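Local atomic coordinates of beta-galactosidase (Marinomonas sp. ef1, PDB entry 6Y2K), a protein that hydrolyses beta-galactosides, releasing terminal beta-D-galactose, as a hexameric, cold-active glycoside hydrolase of family 42. Residues A[103-108]-A[140-146]; A[148-152]-A[211-216]; A[617-623]-A[649-655]. All coordinates share one frame. Residues are numbered along the deposited sequence.

Contact 1. Residues A[103-108]-A[140-146]. With GOL (glycerol), chain D.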
loop_
_atom_site.group_PDB
_atom_site.type_symbol
_atom_site.label_atom_id
_atom_site.label_comp_id
_atom_site.label_asym_id
_atom_site.label_seq_id
_atom_site.Cartn_x
_atom_site.Cartn_y
_atom_site.Cartn_z
ATOM N N ARG A 103 -44.782 -2.883 12.059
ATOM C CA ARG A 103 -45.139 -2.542 13.444
ATOM C C ARG A 103 -44.889 -1.063 13.704
ATOM O O ARG A 103 -44.272 -0.390 12.881
ATOM C CB ARG A 103 -44.354 -3.408 14.452
ATOM C CG ARG A 103 -42.832 -3.327 14.346
ATOM C CD ARG A 103 -42.154 -4.103 15.472
ATOM N NE ARG A 103 -40.696 -4.128 15.332
ATOM C CZ ARG A 103 -39.867 -4.892 16.050
ATOM N NH1 ARG A 103 -40.317 -5.741 16.983
ATOM N NH2 ARG A 103 -38.560 -4.813 15.822
ATOM N N ARG A 104 -45.382 -0.585 14.852
ATOM C CA ARG A 104 -45.204 0.797 15.317
ATOM C C ARG A 104 -45.854 1.853 14.403
ATOM O O ARG A 104 -45.392 2.994 14.311
ATOM C CB ARG A 104 -43.714 1.105 15.571
ATOM C CG ARG A 104 -43.075 0.255 16.676
ATOM C CD ARG A 104 -41.964 1.031 17.392
ATOM N NE ARG A 104 -42.534 2.282 17.853
ATOM C CZ ARG A 104 -43.312 2.403 18.922
ATOM N NH1 ARG A 104 -43.551 1.371 19.729
ATOM N NH2 ARG A 104 -43.840 3.578 19.202
ATOM N N HIS A 105 -46.981 1.476 13.805
ATOM C CA HIS A 105 -47.749 2.336 12.874
ATOM C C HIS A 105 -48.716 3.269 13.615
ATOM O O HIS A 105 -49.937 3.140 13.531
ATOM C CB HIS A 105 -48.491 1.487 11.819
ATOM C CG HIS A 105 -49.010 0.190 12.351
ATOM N ND1 HIS A 105 -48.261 -0.966 12.317
ATOM C CD2 HIS A 105 -50.166 -0.126 12.983
ATOM C CE1 HIS A 105 -48.948 -1.947 12.872
ATOM N NE2 HIS A 105 -50.108 -1.465 13.285
ATOM N N TYR A 106 -48.145 4.218 14.348
ATOM C CA TYR A 106 -48.894 5.320 14.930
ATOM C C TYR A 106 -47.956 6.471 15.257
ATOM O O TYR A 106 -46.752 6.261 15.467
ATOM C CB TYR A 106 -49.638 4.885 16.204
ATOM C CG TYR A 106 -48.765 4.452 17.375
ATOM C CD1 TYR A 106 -48.282 5.383 18.301
ATOM C CD2 TYR A 106 -48.455 3.104 17.583
ATOM C CE1 TYR A 106 -47.496 4.991 19.385
ATOM C CE2 TYR A 106 -47.662 2.704 18.652
ATOM C CZ TYR A 106 -47.191 3.648 19.555
ATOM O OH TYR A 106 -46.417 3.245 20.620
ATOM N N THR A 107 -48.505 7.679 15.297
ATOM C CA THR A 107 -47.800 8.803 15.900
ATOM C C THR A 107 -48.249 8.940 17.350
ATOM O O THR A 107 -49.443 8.821 17.653
ATOM C CB THR A 107 -47.960 10.148 15.165
ATOM O OG1 THR A 107 -47.513 11.205 16.032
ATOM C CG2 THR A 107 -49.405 10.423 14.724
ATOM N N PHE A 108 -47.279 9.200 18.229
ATOM C CA PHE A 108 -47.524 9.442 19.659
ATOM C C PHE A 108 -48.438 10.657 19.908
ATOM O O PHE A 108 -49.028 10.781 20.993
ATOM C CB PHE A 108 -46.197 9.681 20.395
ATOM C CG PHE A 108 -45.331 8.463 20.521
ATOM C CD1 PHE A 108 -45.534 7.570 21.557
ATOM C CD2 PHE A 108 -44.288 8.220 19.621
ATOM C CE1 PHE A 108 -44.735 6.447 21.702
ATOM C CE2 PHE A 108 -43.488 7.098 19.757
ATOM C CZ PHE A 108 -43.710 6.211 20.801
ATOM N N ASP A 140 -46.205 -1.078 26.034
ATOM C CA ASP A 140 -45.930 -0.985 24.597
ATOM C C ASP A 140 -44.712 -1.904 24.263
ATOM O O ASP A 140 -44.589 -3.009 24.834
ATOM C CB ASP A 140 -45.743 0.508 24.238
ATOM C CG ASP A 140 -45.931 0.826 22.749
ATOM O OD1 ASP A 140 -44.916 0.745 22.002
ATOM O OD2 ASP A 140 -47.049 1.236 22.347
ATOM N N ASN A 141 -43.848 -1.485 23.338
ATOM C CA ASN A 141 -42.653 -2.243 22.964
ATOM C C ASN A 141 -41.721 -1.346 22.147
ATOM O O ASN A 141 -42.044 -0.989 21.017
ATOM C CB ASN A 141 -43.004 -3.486 22.138
ATOM C CG ASN A 141 -41.798 -4.387 21.919
ATOM O OD1 ASN A 141 -41.380 -5.128 22.832
ATOM N ND2 ASN A 141 -41.216 -4.317 20.720
ATOM N N GLU A 142 -40.586 -0.979 22.737
ATOM C CA GLU A 142 -39.525 -0.235 22.053
ATOM C C GLU A 142 -40.042 1.049 21.413
ATOM O O GLU A 142 -40.026 1.213 20.191
ATOM C CB GLU A 142 -38.802 -1.118 21.013
ATOM C CG GLU A 142 -37.978 -2.265 21.598
ATOM C CD GLU A 142 -37.078 -2.934 20.561
ATOM O OE1 GLU A 142 -37.487 -3.021 19.384
ATOM O OE2 GLU A 142 -35.953 -3.372 20.912
ATOM N N TYR A 143 -40.505 1.959 22.267
ATOM C CA TYR A 143 -40.881 3.302 21.858
ATOM C C TYR A 143 -39.777 3.849 20.978
ATOM O O TYR A 143 -38.603 3.766 21.347
ATOM C CB TYR A 143 -41.006 4.255 23.061
ATOM C CG TYR A 143 -42.156 4.023 24.023
ATOM C CD1 TYR A 143 -43.434 3.709 23.571
ATOM C CD2 TYR A 143 -41.972 4.185 25.393
ATOM C CE1 TYR A 143 -44.490 3.529 24.463
ATOM C CE2 TYR A 143 -43.019 4.003 26.289
ATOM C CZ TYR A 143 -44.275 3.680 25.823
ATOM O OH TYR A 143 -45.314 3.503 26.719
ATOM N N GLY A 144 -40.153 4.397 19.824
ATOM C CA GLY A 144 -39.203 5.070 18.944
ATOM C C GLY A 144 -38.539 4.178 17.905
ATOM O O GLY A 144 -37.984 4.707 16.937
ATOM N N CYS A 145 -38.616 2.846 18.051
ATOM C CA CYS A 145 -37.929 1.946 17.109
ATOM C C CYS A 145 -38.363 2.272 15.684
ATOM O O CYS A 145 -39.519 2.642 15.442
ATOM C CB CYS A 145 -38.193 0.464 17.406
ATOM S SG CYS A 145 -36.997 -0.652 16.614
ATOM N N HIS A 146 -37.423 2.142 14.753
ATOM C CA HIS A 146 -37.643 2.495 13.343
ATOM C C HIS A 146 -37.888 4.006 13.160
ATOM O O HIS A 146 -38.583 4.420 12.227
ATOM C CB HIS A 146 -38.789 1.674 12.725
ATOM C CG HIS A 146 -38.851 0.258 13.208
ATOM N ND1 HIS A 146 -37.862 -0.663 12.940
ATOM C CD2 HIS A 146 -39.782 -0.389 13.947
ATOM C CE1 HIS A 146 -38.181 -1.817 13.497
ATOM N NE2 HIS A 146 -39.342 -1.679 14.113
HETATM C C1 GOL D . -35.328 -8.426 17.725
HETATM O O1 GOL D . -33.880 -8.464 17.612
HETATM C C2 GOL D . -35.982 -7.100 17.279
HETATM O O2 GOL D . -37.420 -7.300 17.277
HETATM C C3 GOL D . -35.558 -5.940 18.194
HETATM O O3 GOL D . -35.878 -4.627 17.666
#
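Start at D140, just past barrel strand 134-138. Its OD1 makes a salt bridge with R104 NH1 at 2.7 Å, while OD2 takes a weak hydrogen bond from Y106 OH, also 2.7 Å, and pairs with T74. N141 offers its carbonyl O to the same R104 NH1 (3.1 Å, weak), and its side chain turns to N242. E142 opens a type II turn closed by C145 N bonding back to E142 O at 3.0 Å; E142 OE1 accepts from glycerol O3 at 2.8 Å, and R103 NH2 donates to glycerol O2 at 3.1 Å, so this molecule, probably from the crystallisation liquor and also bonded to W322, E362 and H365, bridges the two residues. Y143 packs CD1 on F108 CE1 (3.6 Å). G144 N, 3.7 Å from R104 NE, lies with E142 O over one face of the R104 guanidinium, D140 OD1 and N141 O at its edge. C145 O comes within 3.5 Å of R104 CD, and H146 NE2 accepts from R103 NE (3.1 Å). An Asn-Glu loop after strand 134-138, touched by E314 of strand 310-315, is typical of a clan GH-A TIM-barrel active site, with E142 probably the acid/base and E314 the nucleophile.

Contact 2. Residues A[148-152]-A[211-216]; sequences TVLSY and FQRCCS
This is loop-on-helix packing within one beta-alpha unit of the TIM barrel: residues 148-152, from the long connection after strand 134-138, lie on helix 205-233, which leads into the next barrel strand, 238-244. Build 211-216 as regular alpha helix, with C215 N bonded to F211 O and S216 N to Q212 O, both at 2.9 Å. The loop is irregular: V149 has phi/psi near -74/-58°, L150 swings to -77/127°, and S151 is extended at -141/151°. Set the closest CA pair, L150 and C215, 6.0 Å apart.

L150 has the most surface covered by the other segment. In the mt rotamer it puts CD2 4.0 Å from F211 CE2 and 3.8 Å from C215 SG, while CD1 rests 3.6 Å from Q212 OE1; the Q212 amide nitrogen is held by A249. F211, chi1 t, has its CA-to-CB bond toward the loop. S151 O meets the edge of its ring, 3.4 Å from F211 CZ, and Y152 CE1 approaches F211 CE2 at 3.5 Å, the ring centroids 5.5 Å apart and the planes inclined at 34°. F160 of helix 154-168 packs edge-to-face on F211. V149, chi1 t, completes the apolar patch one helical turn on, CG1 lying 4.0 Å from C215 CB and 4.2 Å from S216 N.

Side-chain contact is therefore mainly apolar, and the polar link between the two backbones is a water, 2.8 Å from V149 O and 2.9 Å from C215 O.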
loop_
_atom_site.group_PDB
_atom_site.type_symbol
_atom_site.label_atom_id
_atom_site.label_comp_id
_atom_site.label_asym_id
_atom_site.label_seq_id
_atom_site.Cartn_x
_atom_site.Cartn_y
_atom_site.Cartn_z
ATOM N N THR A 148 -39.583 6.358 15.042
ATOM C CA THR A 148 -41.012 6.649 15.160
ATOM C C THR A 148 -41.358 7.730 16.202
ATOM O O THR A 148 -42.539 7.986 16.446
ATOM C CB THR A 148 -41.826 5.345 15.400
ATOM O OG1 THR A 148 -41.241 4.556 16.450
ATOM C CG2 THR A 148 -41.873 4.515 14.115
ATOM N N VAL A 149 -40.351 8.389 16.784
ATOM C CA VAL A 149 -40.595 9.522 17.687
ATOM C C VAL A 149 -41.020 10.749 16.862
ATOM O O VAL A 149 -42.096 11.304 17.083
ATOM C CB VAL A 149 -39.367 9.852 18.559
ATOM C CG1 VAL A 149 -39.619 11.087 19.417
ATOM C CG2 VAL A 149 -39.009 8.659 19.441
ATOM N N LEU A 150 -40.175 11.163 15.920
ATOM C CA LEU A 150 -40.500 12.290 15.037
ATOM C C LEU A 150 -41.488 11.830 13.964
ATOM O O LEU A 150 -41.276 10.807 13.300
ATOM C CB LEU A 150 -39.239 12.862 14.378
ATOM C CG LEU A 150 -38.148 13.421 15.294
ATOM C CD1 LEU A 150 -37.031 14.032 14.460
ATOM C CD2 LEU A 150 -38.691 14.451 16.276
ATOM N N SER A 151 -42.595 12.554 13.850
ATOM C CA SER A 151 -43.623 12.303 12.842
ATOM C C SER A 151 -44.114 13.648 12.344
ATOM O O SER A 151 -44.056 14.643 13.068
ATOM C CB SER A 151 -44.772 11.477 13.426
ATOM O OG SER A 151 -45.908 11.489 12.569
ATOM N N TYR A 152 -44.567 13.675 11.095
ATOM C CA TYR A 152 -44.806 14.929 10.383
ATOM C C TYR A 152 -46.206 14.969 9.776
ATOM O O TYR A 152 -46.401 15.428 8.644
ATOM C CB TYR A 152 -43.712 15.114 9.329
ATOM C CG TYR A 152 -42.320 15.128 9.933
ATOM C CD1 TYR A 152 -41.750 16.315 10.386
ATOM C CD2 TYR A 152 -41.577 13.955 10.067
ATOM C CE1 TYR A 152 -40.477 16.341 10.944
ATOM C CE2 TYR A 152 -40.305 13.971 10.626
ATOM C CZ TYR A 152 -39.758 15.172 11.063
ATOM O OH TYR A 152 -38.505 15.203 11.621
ATOM N N PHE A 211 -39.181 21.245 18.428
ATOM C CA PHE A 211 -39.933 20.149 17.818
ATOM C C PHE A 211 -39.533 18.785 18.405
ATOM O O PHE A 211 -40.409 17.970 18.736
ATOM C CB PHE A 211 -39.813 20.149 16.287
ATOM C CG PHE A 211 -40.688 19.129 15.625
ATOM C CD1 PHE A 211 -42.067 19.215 15.737
ATOM C CD2 PHE A 211 -40.139 18.067 14.916
ATOM C CE1 PHE A 211 -42.888 18.269 15.148
ATOM C CE2 PHE A 211 -40.956 17.122 14.311
ATOM C CZ PHE A 211 -42.331 17.221 14.437
ATOM N N GLN A 212 -38.224 18.548 18.552
ATOM C CA GLN A 212 -37.729 17.306 19.154
ATOM C C GLN A 212 -38.229 17.154 20.581
ATOM O O GLN A 212 -38.663 16.078 20.977
ATOM C CB GLN A 212 -36.197 17.248 19.150
ATOM C CG GLN A 212 -35.616 15.867 19.440
ATOM C CD GLN A 212 -35.442 15.001 18.200
ATOM O OE1 GLN A 212 -35.171 15.503 17.115
ATOM N NE2 GLN A 212 -35.577 13.690 18.363
ATOM N N ARG A 213 -38.147 18.242 21.341
ATOM C CA ARG A 213 -38.605 18.261 22.725
ATOM C C ARG A 213 -40.088 17.934 22.815
ATOM O O ARG A 213 -40.504 17.139 23.672
ATOM C CB ARG A 213 -38.327 19.624 23.363
ATOM C CG ARG A 213 -36.851 19.896 23.612
ATOM C CD ARG A 213 -36.584 21.391 23.682
ATOM N NE ARG A 213 -35.287 21.727 24.270
ATOM C CZ ARG A 213 -34.781 22.963 24.331
ATOM N NH1 ARG A 213 -35.446 24.001 23.829
ATOM N NH2 ARG A 213 -33.591 23.171 24.897
ATOM N N CYS A 214 -40.880 18.532 21.922
ATOM C CA CYS A 214 -42.326 18.293 21.905
ATOM C C CYS A 214 -42.646 16.831 21.587
ATOM O O CYS A 214 -43.413 16.196 22.310
ATOM C CB CYS A 214 -43.021 19.232 20.909
ATOM S SG CYS A 214 -44.793 18.930 20.743
ATOM N N CYS A 215 -42.038 16.300 20.519
ATOM C CA CYS A 215 -42.220 14.898 20.139
ATOM C C CYS A 215 -41.810 13.938 21.267
ATOM O O CYS A 215 -42.511 12.953 21.535
ATOM C CB CYS A 215 -41.473 14.572 18.840
ATOM S SG CYS A 215 -42.195 15.351 17.370
ATOM N N SER A 216 -40.702 14.242 21.935
ATOM C CA SER A 216 -40.275 13.460 23.088
ATOM C C SER A 216 -41.339 13.514 24.194
ATOM O O SER A 216 -41.691 12.487 24.765
ATOM C CB SER A 216 -38.935 13.963 23.620
ATOM O OG SER A 216 -38.519 13.195 24.731
HETATM O O HOH W 1 -43.867 12.061 19.123
#

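Contact 3. Residues A[617-623]-A[649-655]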
loop_
_atom_site.group_PDB
_atom_site.type_symbol
_atom_site.label_atom_id
_atom_site.label_comp_id
_atom_site.label_asym_id
_atom_site.label_seq_id
_atom_site.Cartn_x
_atom_site.Cartn_y
_atom_site.Cartn_z
ATOM N N ASN A 617 -17.600 -6.407 46.907
ATOM C CA ASN A 617 -16.423 -7.268 47.054
ATOM C C ASN A 617 -16.223 -8.252 45.889
ATOM O O ASN A 617 -15.313 -9.077 45.928
ATOM C CB ASN A 617 -16.462 -8.021 48.413
ATOM C CG ASN A 617 -17.512 -9.135 48.472
ATOM O OD1 ASN A 617 -17.188 -10.279 48.783
ATOM N ND2 ASN A 617 -18.769 -8.803 48.204
ATOM N N VAL A 618 -17.071 -8.179 44.855
ATOM C CA VAL A 618 -16.970 -9.085 43.693
ATOM C C VAL A 618 -16.337 -8.337 42.505
ATOM O O VAL A 618 -16.713 -7.190 42.225
ATOM C CB VAL A 618 -18.348 -9.661 43.297
ATOM C CG1 VAL A 618 -18.223 -10.654 42.141
ATOM C CG2 VAL A 618 -19.009 -10.323 44.499
ATOM N N ILE A 619 -15.366 -8.989 41.852
ATOM C CA ILE A 619 -14.674 -8.454 40.673
ATOM C C ILE A 619 -15.065 -9.314 39.477
ATOM O O ILE A 619 -14.879 -10.533 39.512
ATOM C CB ILE A 619 -13.130 -8.516 40.804
ATOM C CG1 ILE A 619 -12.636 -8.034 42.171
ATOM C CG2 ILE A 619 -12.470 -7.680 39.717
ATOM C CD1 ILE A 619 -12.674 -6.535 42.334
ATOM N N PHE A 620 -15.600 -8.695 38.424
ATOM C CA PHE A 620 -15.987 -9.418 37.205
ATOM C C PHE A 620 -14.984 -9.057 36.119
ATOM O O PHE A 620 -14.768 -7.882 35.870
ATOM C CB PHE A 620 -17.401 -9.024 36.742
ATOM C CG PHE A 620 -18.489 -9.225 37.782
ATOM C CD1 PHE A 620 -18.697 -8.289 38.786
ATOM C CD2 PHE A 620 -19.330 -10.336 37.730
ATOM C CE1 PHE A 620 -19.704 -8.464 39.736
ATOM C CE2 PHE A 620 -20.340 -10.514 38.670
ATOM C CZ PHE A 620 -20.527 -9.579 39.679
ATOM N N ALA A 621 -14.371 -10.053 35.482
ATOM C CA ALA A 621 -13.432 -9.810 34.388
ATOM C C ALA A 621 -13.927 -10.491 33.123
ATOM O O ALA A 621 -14.457 -11.593 33.191
ATOM C CB ALA A 621 -12.053 -10.321 34.746
ATOM N N PHE A 622 -13.714 -9.822 31.984
ATOM C CA PHE A 622 -14.234 -10.211 30.668
ATOM C C PHE A 622 -13.155 -10.107 29.596
ATOM O O PHE A 622 -12.359 -9.171 29.602
ATOM C CB PHE A 622 -15.397 -9.287 30.275
ATOM C CG PHE A 622 -16.491 -9.252 31.294
ATOM C CD1 PHE A 622 -17.473 -10.229 31.300
ATOM C CD2 PHE A 622 -16.510 -8.270 32.283
ATOM C CE1 PHE A 622 -18.466 -10.220 32.265
ATOM C CE2 PHE A 622 -17.500 -8.257 33.243
ATOM C CZ PHE A 622 -18.481 -9.231 33.232
ATOM N N ASN A 623 -13.138 -11.059 28.667
ATOM C CA ASN A 623 -12.202 -11.024 27.545
ATOM C C ASN A 623 -13.002 -11.098 26.250
ATOM O O ASN A 623 -13.500 -12.158 25.889
ATOM C CB ASN A 623 -11.204 -12.186 27.641
ATOM C CG ASN A 623 -10.152 -12.171 26.535
ATOM O OD1 ASN A 623 -10.074 -11.243 25.726
ATOM N ND2 ASN A 623 -9.324 -13.211 26.508
ATOM N N ASP A 649 -14.625 -15.077 27.295
ATOM C CA ASP A 649 -14.692 -15.771 28.580
ATOM C C ASP A 649 -14.881 -14.767 29.713
ATOM O O ASP A 649 -14.675 -13.556 29.540
ATOM C CB ASP A 649 -13.402 -16.589 28.772
ATOM C CG ASP A 649 -13.493 -17.655 29.867
ATOM O OD1 ASP A 649 -14.620 -18.029 30.285
ATOM O OD2 ASP A 649 -12.400 -18.106 30.312
ATOM N N VAL A 650 -15.283 -15.297 30.869
ATOM C CA VAL A 650 -15.595 -14.535 32.067
ATOM C C VAL A 650 -14.852 -15.170 33.242
ATOM O O VAL A 650 -14.800 -16.396 33.348
ATOM C CB VAL A 650 -17.113 -14.607 32.387
ATOM C CG1 VAL A 650 -17.459 -13.773 33.614
ATOM C CG2 VAL A 650 -17.947 -14.172 31.182
ATOM N N ALA A 651 -14.282 -14.341 34.113
ATOM C CA ALA A 651 -13.805 -14.804 35.417
ATOM C C ALA A 651 -14.367 -13.901 36.507
ATOM O O ALA A 651 -14.543 -12.696 36.295
ATOM C CB ALA A 651 -12.287 -14.833 35.467
ATOM N N ILE A 652 -14.646 -14.496 37.667
ATOM C CA ILE A 652 -15.226 -13.786 38.807
ATOM C C ILE A 652 -14.376 -14.075 40.050
ATOM O O ILE A 652 -14.116 -15.238 40.372
ATOM C CB ILE A 652 -16.698 -14.195 39.053
ATOM C CG1 ILE A 652 -17.507 -14.023 37.749
ATOM C CG2 ILE A 652 -17.291 -13.375 40.200
ATOM C CD1 ILE A 652 -18.964 -14.388 37.849
ATOM N N TRP A 653 -13.955 -13.004 40.719
ATOM C CA TRP A 653 -13.078 -13.051 41.882
ATOM C C TRP A 653 -13.775 -12.367 43.057
ATOM O O TRP A 653 -14.606 -11.480 42.852
ATOM C CB TRP A 653 -11.769 -12.294 41.603
ATOM C CG TRP A 653 -10.914 -12.823 40.472
ATOM C CD1 TRP A 653 -11.191 -12.779 39.125
ATOM C CD2 TRP A 653 -9.622 -13.427 40.593
ATOM N NE1 TRP A 653 -10.158 -13.348 38.410
ATOM C CE2 TRP A 653 -9.186 -13.756 39.287
ATOM C CE3 TRP A 653 -8.796 -13.738 41.684
ATOM C CZ2 TRP A 653 -7.955 -14.372 39.044
ATOM C CZ3 TRP A 653 -7.565 -14.353 41.443
ATOM C CH2 TRP A 653 -7.160 -14.664 40.128
ATOM N N LYS A 654 -13.415 -12.760 44.278
ATOM C CA LYS A 654 -13.864 -12.069 45.488
ATOM C C LYS A 654 -12.674 -11.469 46.230
ATOM O O LYS A 654 -11.622 -12.100 46.332
ATOM C CB LYS A 654 -14.670 -12.995 46.409
ATOM C CG LYS A 654 -13.954 -14.236 46.919
ATOM C CD LYS A 654 -14.892 -15.065 47.790
ATOM C CE LYS A 654 -14.227 -16.342 48.288
ATOM N NZ LYS A 654 -15.193 -17.254 48.969
ATOM N N LYS A 655 -12.841 -10.245 46.725
ATOM C CA LYS A 655 -11.800 -9.574 47.492
ATOM C C LYS A 655 -11.568 -10.310 48.815
ATOM O O LYS A 655 -12.517 -10.830 49.407
ATOM C CB LYS A 655 -12.179 -8.120 47.758
ATOM C CG LYS A 655 -12.209 -7.270 46.502
ATOM C CD LYS A 655 -12.621 -5.847 46.819
ATOM C CE LYS A 655 -12.919 -5.063 45.556
ATOM N NZ LYS A 655 -13.347 -3.674 45.872
#
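N617 comes just before the strand, and its O accepts a hydrogen bond from K655 N at 2.8 Å; the amine of K655 goes on to E614. V618 faces K654 in a non-hydrogen-bonded pair and sets its CG1 3.5 Å from I652 CG2, a diagonal contact to the partner of F620, two residues along on the same face. At I619 the bonds run both ways: I619 N gives to W653 O (2.8 Å) and W653 N to I619 O (2.9 Å). Here the side chains lie on the other face, I619 CB 4.1 Å from W653 CB. These are the two central strands of a four-stranded antiparallel sheet near the C-terminus, with 610-615 flanking one and 636-640 the other; their axes run at 158° and 4.6 Å apart at closest. F620, on the V618 face, brings CD2 within 4.1 Å of I652 CD1, and both pack on W339 of helix 333-343, a barrel helix that covers part of this face. A621 repeats the paired bonds, N to A651 O at 2.8 Å and O from A651 N at 2.9 Å. F622 returns to the F620 face, its CE1 3.9 Å from V650 CG1. By N623 the ladder loosens: N623 N reaches D649 O at 3.1 Å, but the return from D649 N to N623 O is weak at 3.4 Å; the D649 carboxylate forms a salt bridge with R335.

Overall arrangement
Contacts 1 and 2 are neighbours, centres 12 Å apart. Both draw on the long connection after barrel strand 134-138, and R104 NE lies 3.0 Å from T148 OG1, a probable hydrogen bond between them. Contact 1, at the barrel mouth, is charged and polar, consistent with its place at the probable active site; contact 2, farther along the same loop, is chiefly apolar, with one bridging water. Contact 3 stands apart on the opposite side of the chain's centre, about 38 Å and 42 Å from the other two, centre to centre. All three are largely buried, though contact 3 has an exposed end at K655; contact 3 is held by a regular backbone ladder, with apolar side chains meeting across it.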